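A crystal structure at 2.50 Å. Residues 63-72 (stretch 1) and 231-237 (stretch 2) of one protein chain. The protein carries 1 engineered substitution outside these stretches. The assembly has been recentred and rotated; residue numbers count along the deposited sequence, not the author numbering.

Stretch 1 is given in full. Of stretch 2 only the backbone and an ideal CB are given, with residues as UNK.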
# COMPACT_ATOMS: atom_id res chain seq x y z
N PRO A 63 -17.13 12.34 -9.39
CA PRO A 63 -17.42 11.11 -8.66
C PRO A 63 -17.79 11.36 -7.20
O PRO A 63 -18.48 10.53 -6.59
CB PRO A 63 -16.11 10.32 -8.76
CG PRO A 63 -15.47 10.82 -10.00
CD PRO A 63 -15.80 12.28 -10.04
N LEU A 64 -17.35 12.48 -6.65
CA LEU A 64 -17.75 12.90 -5.30
C LEU A 64 -19.26 12.88 -5.14
O LEU A 64 -19.78 12.48 -4.10
CB LEU A 64 -17.24 14.30 -4.99
CG LEU A 64 -17.59 14.88 -3.62
CD1 LEU A 64 -16.96 14.05 -2.50
CD2 LEU A 64 -17.14 16.33 -3.52
N ASP A 65 -19.96 13.31 -6.18
CA ASP A 65 -21.40 13.42 -6.13
C ASP A 65 -22.05 12.05 -6.07
O ASP A 65 -23.07 11.87 -5.40
CB ASP A 65 -21.90 14.23 -7.33
CG ASP A 65 -21.28 15.61 -7.40
OD1 ASP A 65 -21.33 16.33 -6.37
OD2 ASP A 65 -20.72 15.97 -8.45
N GLU A 66 -21.46 11.08 -6.76
CA GLU A 66 -21.94 9.71 -6.71
C GLU A 66 -21.70 9.12 -5.33
O GLU A 66 -22.59 8.49 -4.76
CB GLU A 66 -21.25 8.86 -7.78
CG GLU A 66 -21.57 9.28 -9.21
CD GLU A 66 -23.05 9.20 -9.54
OE1 GLU A 66 -23.70 8.18 -9.23
OE2 GLU A 66 -23.56 10.17 -10.14
N VAL A 67 -20.51 9.35 -4.79
CA VAL A 67 -20.20 8.92 -3.42
C VAL A 67 -21.22 9.48 -2.43
O VAL A 67 -21.74 8.75 -1.59
CB VAL A 67 -18.77 9.34 -3.01
CG1 VAL A 67 -18.54 9.16 -1.52
CG2 VAL A 67 -17.75 8.54 -3.80
N LEU A 68 -21.53 10.77 -2.57
CA LEU A 68 -22.42 11.45 -1.63
C LEU A 68 -23.87 10.97 -1.66
O LEU A 68 -24.63 11.30 -0.76
CB LEU A 68 -22.36 12.97 -1.83
CG LEU A 68 -21.08 13.69 -1.38
CD1 LEU A 68 -21.12 15.15 -1.80
CD2 LEU A 68 -20.87 13.57 0.13
N GLU A 69 -24.26 10.20 -2.67
CA GLU A 69 -25.61 9.62 -2.72
C GLU A 69 -25.91 8.67 -1.54
O GLU A 69 -27.07 8.45 -1.21
CB GLU A 69 -25.85 8.89 -4.05
CG GLU A 69 -26.03 9.85 -5.22
CD GLU A 69 -25.93 9.19 -6.58
OE1 GLU A 69 -25.73 7.96 -6.65
OE2 GLU A 69 -26.06 9.91 -7.59
N GLN A 70 -24.87 8.13 -0.92
CA GLN A 70 -25.03 7.29 0.27
C GLN A 70 -24.78 8.03 1.57
O GLN A 70 -24.78 7.42 2.63
CB GLN A 70 -24.08 6.09 0.21
CG GLN A 70 -23.97 5.41 -1.14
CD GLN A 70 -25.31 5.19 -1.81
OE1 GLN A 70 -26.29 4.84 -1.15
NE2 GLN A 70 -25.36 5.39 -3.12
N VAL A 71 -24.55 9.35 1.49
CA VAL A 71 -24.23 10.15 2.67
C VAL A 71 -25.41 11.07 2.99
O VAL A 71 -25.59 12.09 2.34
CB VAL A 71 -22.95 10.97 2.44
CG1 VAL A 71 -22.53 11.69 3.72
CG2 VAL A 71 -21.81 10.07 1.96
N PRO A 72 -26.24 10.70 3.99
CA PRO A 72 -27.43 11.49 4.36
C PRO A 72 -27.11 12.88 4.89
O PRO A 72 -26.26 13.02 5.77
CB PRO A 72 -28.09 10.67 5.47
CG PRO A 72 -27.51 9.31 5.39
CD PRO A 72 -26.15 9.45 4.78
N UNK A 231 -14.91 2.71 3.51
CA UNK A 231 -15.88 3.77 3.27
C UNK A 231 -15.36 4.72 2.20
O UNK A 231 -14.27 5.27 2.33
CB UNK A 231 -16.18 4.53 4.56
N UNK A 232 -16.16 4.92 1.15
CA UNK A 232 -15.70 5.66 -0.03
C UNK A 232 -15.35 7.11 0.29
O UNK A 232 -14.32 7.61 -0.15
CB UNK A 232 -16.77 5.62 -1.12
N UNK A 233 -16.20 7.77 1.07
CA UNK A 233 -15.98 9.17 1.43
C UNK A 233 -14.75 9.34 2.30
O UNK A 233 -13.99 10.30 2.13
CB UNK A 233 -17.21 9.73 2.15
N UNK A 234 -14.53 8.42 3.24
CA UNK A 234 -13.33 8.47 4.08
C UNK A 234 -12.06 8.31 3.25
O UNK A 234 -11.03 8.91 3.55
CB UNK A 234 -13.39 7.38 5.15
N UNK A 235 -12.13 7.48 2.21
CA UNK A 235 -10.99 7.28 1.33
C UNK A 235 -10.66 8.58 0.59
O UNK A 235 -9.49 8.95 0.45
CB UNK A 235 -11.27 6.15 0.34
N UNK A 236 -11.70 9.27 0.13
CA UNK A 236 -11.52 10.56 -0.52
C UNK A 236 -10.96 11.61 0.44
O UNK A 236 -10.18 12.47 0.02
CB UNK A 236 -12.85 11.04 -1.10
N UNK A 237 -11.35 11.55 1.71
CA UNK A 237 -10.78 12.43 2.73
C UNK A 237 -9.26 12.25 2.84
O UNK A 237 -8.52 13.23 2.85
CB UNK A 237 -11.44 12.16 4.08

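Stretch 1 offers this contact a purely apolar strip, made by the side chains of Leu64, Val67, Leu68 and Val71, so the rule to expect is shape and greasiness rather than polar pairing; its acidic residues, Asp65, Glu66 and Glu69, lie out of reach. Stretch 2 runs past it as a helix from 232 onward, its N-to-C direction at 142° to that of the short helix in stretch 1.

Position 231 has phi/psi of -70/126, an extended residue just before helical ones, and its ideal CB finds nothing of stretch 1 within 5.5 Å. Such a place suits a helix cap: Ser, Thr, Asp or Asn. It is Asn231, whose OD1 accepts from the backbone N of 234 at 2.9 Å, tying up an amide that the first turn leaves free.

At 232 CA-to-CB points toward stretch 1, and the ideal CB lies 4.0 Å from Val67 CG1. The methyl can be covered by the base of almost any side chain, with no charge or polar partner to select its tip, so alanine, a longer aliphatic or a polar residue would all serve. The residue is His232. Its CB rests 4.0 Å from Val67 CG1, while chi1 in m leads the imidazole away from the strip.

Position 233 is the centre of the register, its CA paired with that of Val67. The bond to CB runs sideways, yet the ideal CB is 3.9 Å from Val67 CG1 and 4.6 Å from Val71 CG2, with Leu64 and Leu68 farther along. A branched aliphatic such as Leu or Ile fits well; Met could also fill the space. Leu233 takes t, p and spreads its two methyls: CD1 lies 4.1 Å from Leu68 CD2 and 4.2 Å from Leu64 CD1, whereas CD2 meets Val71 CG2 at 4.0 Å.

Positions 234 and 235 have ideal CBs with no stretch 1 atom within 5.5 Å, so this contact leaves their choice free. They are Asp234, which pairs within its own helix with 237, and Val235.

The next inward position, 236, points toward stretch 1, but its ideal CB still stops short of Leu64 CD1. Alanine would leave that distance unfilled; Leu, Met or Ile could bridge it. Leu236, in m, t, sends CD1 to 3.9 Å from Leu64 CD1 and 4.0 Å from Val67 CG2.

At 237 CB again finds no neighbour in stretch 1, so many residues would suit. Arg237 makes a salt bridge one turn back, its NH1 a very short 2.5 Å from Asp234 OD1.

Stretch 2 231-237: NHLDVLR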
# COMPACT_ATOMS: atom_id res chain seq x y z
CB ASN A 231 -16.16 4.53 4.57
CG ASN A 231 -17.15 5.67 4.39
OD1 ASN A 231 -16.84 6.69 3.78
ND2 ASN A 231 -18.35 5.51 4.94
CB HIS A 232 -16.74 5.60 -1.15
CG HIS A 232 -16.95 4.23 -1.71
ND1 HIS A 232 -17.73 3.99 -2.82
CD2 HIS A 232 -16.49 3.02 -1.31
CE1 HIS A 232 -17.75 2.70 -3.07
NE2 HIS A 232 -17.00 2.08 -2.17
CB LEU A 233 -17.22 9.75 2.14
CG LEU A 233 -17.17 11.25 2.44
CD1 LEU A 233 -17.14 12.07 1.15
CD2 LEU A 233 -18.36 11.67 3.30
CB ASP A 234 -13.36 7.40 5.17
CG ASP A 234 -14.36 7.70 6.26
OD1 ASP A 234 -14.69 8.88 6.47
OD2 ASP A 234 -14.82 6.75 6.92
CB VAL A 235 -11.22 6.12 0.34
CG1 VAL A 235 -10.15 6.10 -0.74
CG2 VAL A 235 -11.25 4.80 1.09
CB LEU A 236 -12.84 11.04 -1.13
CG LEU A 236 -13.38 10.24 -2.31
CD1 LEU A 236 -14.66 10.87 -2.81
CD2 LEU A 236 -12.35 10.15 -3.43
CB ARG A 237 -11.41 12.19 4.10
CG ARG A 237 -12.82 12.76 4.26
CD ARG A 237 -13.37 12.46 5.65
NE ARG A 237 -14.70 13.05 5.85
CZ ARG A 237 -15.83 12.38 6.08
NH1 ARG A 237 -15.86 11.04 6.17
NH2 ARG A 237 -16.96 13.05 6.25
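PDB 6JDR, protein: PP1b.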